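PDB 4UUL: L-lactate dehydrogenase, which catalyses NAD-dependent interconversion of 2-oxo and 2-hydroxy acids, as a lactate dehydrogenase that probably also has malate dehydrogenase activity. Local coordinates for residues B[23-28]-B[59-64]. The protein carries 1 engineered substitution. Numbering follows the deposited sequence.
Sequences WIASGE and CAFPHL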
loop_
_atom_site.group_PDB
_atom_site.type_symbol
_atom_site.label_atom_id
_atom_site.label_comp_id
_atom_site.label_asym_id
_atom_site.label_seq_id
_atom_site.Cartn_x
_atom_site.Cartn_y
_atom_site.Cartn_z
ATOM N N TRP B 23 -1.822 3.761 -3.064
ATOM C CA TRP B 23 -0.492 3.657 -3.626
ATOM C C TRP B 23 -0.355 4.652 -4.761
ATOM O O TRP B 23 0.611 5.401 -4.839
ATOM C CB TRP B 23 -0.246 2.226 -4.072
ATOM C CG TRP B 23 1.215 1.768 -4.054
ATOM C CD1 TRP B 23 2.319 2.561 -4.045
ATOM C CD2 TRP B 23 1.702 0.416 -3.968
ATOM N NE1 TRP B 23 3.468 1.792 -4.049
ATOM C CE2 TRP B 23 3.114 0.472 -3.973
ATOM C CE3 TRP B 23 1.085 -0.821 -3.890
ATOM C CZ2 TRP B 23 3.906 -0.664 -3.891
ATOM C CZ3 TRP B 23 1.877 -1.949 -3.816
ATOM C CH2 TRP B 23 3.264 -1.863 -3.826
ATOM N N ILE B 24 -1.350 4.703 -5.625
ATOM C CA ILE B 24 -1.343 5.663 -6.731
ATOM C C ILE B 24 -1.381 7.110 -6.202
ATOM O O ILE B 24 -0.643 7.991 -6.671
ATOM C CB ILE B 24 -2.508 5.401 -7.691
ATOM C CG1 ILE B 24 -2.253 4.064 -8.420
ATOM C CG2 ILE B 24 -2.620 6.525 -8.734
ATOM C CD1 ILE B 24 -3.401 3.548 -9.177
ATOM N N ALA B 25 -2.238 7.361 -5.211
ATOM C CA ALA B 25 -2.368 8.706 -4.660
ATOM C C ALA B 25 -1.085 9.187 -3.987
ATOM O O ALA B 25 -0.880 10.396 -3.874
ATOM C CB ALA B 25 -3.506 8.797 -3.707
ATOM N N SER B 26 -0.263 8.251 -3.515
ATOM C CA SER B 26 1.002 8.575 -2.892
ATOM C C SER B 26 2.045 9.049 -3.873
ATOM O O SER B 26 3.112 9.502 -3.428
ATOM C CB SER B 26 1.540 7.363 -2.137
ATOM O OG SER B 26 2.177 6.443 -3.005
ATOM N N GLY B 27 1.776 8.945 -5.191
ATOM C CA GLY B 27 2.680 9.453 -6.200
ATOM C C GLY B 27 3.485 8.398 -6.944
ATOM O O GLY B 27 4.294 8.730 -7.824
ATOM N N GLU B 28 3.267 7.121 -6.635
ATOM C CA GLU B 28 4.138 6.072 -7.143
ATOM C C GLU B 28 3.961 5.781 -8.630
ATOM O O GLU B 28 4.887 5.289 -9.260
ATOM C CB GLU B 28 3.911 4.788 -6.363
ATOM C CG GLU B 28 4.471 3.531 -7.027
ATOM C CD GLU B 28 5.982 3.558 -7.186
ATOM O OE1 GLU B 28 6.666 4.375 -6.496
ATOM O OE2 GLU B 28 6.476 2.727 -7.995
ATOM N N CYS B 59 -5.052 11.164 4.322
ATOM C CA CYS B 59 -3.615 11.097 4.043
ATOM C C CYS B 59 -3.051 12.467 3.634
ATOM O O CYS B 59 -1.839 12.598 3.568
ATOM C CB CYS B 59 -3.339 10.078 2.936
ATOM S SG CYS B 59 -3.610 8.374 3.462
ATOM N N ALA B 60 -3.900 13.414 3.243
ATOM C CA ALA B 60 -3.425 14.725 2.794
ATOM C C ALA B 60 -2.364 14.568 1.727
ATOM O O ALA B 60 -1.314 15.189 1.745
ATOM C CB ALA B 60 -2.950 15.584 3.994
ATOM N N PHE B 61 -2.652 13.737 0.724
ATOM C CA PHE B 61 -1.690 13.430 -0.335
ATOM C C PHE B 61 -1.466 14.644 -1.236
ATOM O O PHE B 61 -2.407 15.081 -1.884
ATOM C CB PHE B 61 -2.247 12.314 -1.217
ATOM C CG PHE B 61 -2.153 10.934 -0.648
ATOM C CD1 PHE B 61 -0.938 10.390 -0.278
ATOM C CD2 PHE B 61 -3.291 10.163 -0.555
ATOM C CE1 PHE B 61 -0.827 9.043 0.153
ATOM C CE2 PHE B 61 -3.197 8.822 -0.140
ATOM C CZ PHE B 61 -1.957 8.272 0.206
ATOM N N PRO B 62 -0.212 15.108 -1.383
ATOM C CA PRO B 62 -0.012 16.228 -2.299
ATOM C C PRO B 62 -0.307 15.882 -3.763
ATOM O O PRO B 62 -0.582 16.755 -4.590
ATOM C CB PRO B 62 1.469 16.606 -2.119
ATOM C CG PRO B 62 2.078 15.484 -1.364
ATOM C CD PRO B 62 0.998 14.809 -0.596
ATOM N N HIS B 63 -0.205 14.600 -4.115
ATOM C CA HIS B 63 -0.406 14.191 -5.516
ATOM C C HIS B 63 -1.861 14.009 -5.879
ATOM O O HIS B 63 -2.173 13.805 -7.044
ATOM C CB HIS B 63 0.345 12.893 -5.863
ATOM C CG HIS B 63 1.826 13.004 -5.810
ATOM N ND1 HIS B 63 2.553 12.853 -4.655
ATOM C CD2 HIS B 63 2.729 13.214 -6.794
ATOM C CE1 HIS B 63 3.834 12.967 -4.928
ATOM N NE2 HIS B 63 3.973 13.186 -6.217
ATOM N N LEU B 64 -2.746 14.022 -4.904
ATOM C CA LEU B 64 -4.145 13.740 -5.159
ATOM C C LEU B 64 -4.903 15.003 -5.466
ATOM O O LEU B 64 -5.197 15.793 -4.588
ATOM C CB LEU B 64 -4.775 12.970 -4.003
ATOM C CG LEU B 64 -6.209 12.456 -4.216
ATOM C CD1 LEU B 64 -6.319 11.497 -5.385
ATOM C CD2 LEU B 64 -6.708 11.751 -2.979
HETATM O O HOH W 1 0.883 12.168 -2.577
#
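A Schellman motif, with Gly27 at positive phi, follows helix 15-25, the first helix of the Rossmann-fold NAD-binding domain; here Ala25, Ser26 and Gly27 pack against Phe61 and His63 in the turn that leads into strand 64-70. Ala25 turns its methyl to the Phe61 ring, CB lying 3.4 Å from CD2. So small a residue lets the ring lie flat on the helix end, with the Ala25 carbonyl carbon 3.8 Å above its centre; CB of Cys59 meets the opposite face. Ser26 CA sits above the rim of the same face as Ala25, 3.6 Å from Phe61 CE1, while Ser26 OG, held between the backbone N and the carbonyl carbon (chi1 80°), turns back to bond Trp23 O. Gly27 suits the place twice over: a side chain would collide with the preceding carbonyl O and with the imidazole. Instead its CA makes a CH-pi contact over the His63 face, 3.6 Å from the ring centroid and 8° off the normal. In the dimer, Lys246 of the second subunit packs on Phe61. No direct hydrogen bond joins the segments; a water bridges them, donating to Ala25 O at 2.8 Å, accepting from His63 N, and meeting His63 ND1 in the ring plane at 2.8 Å.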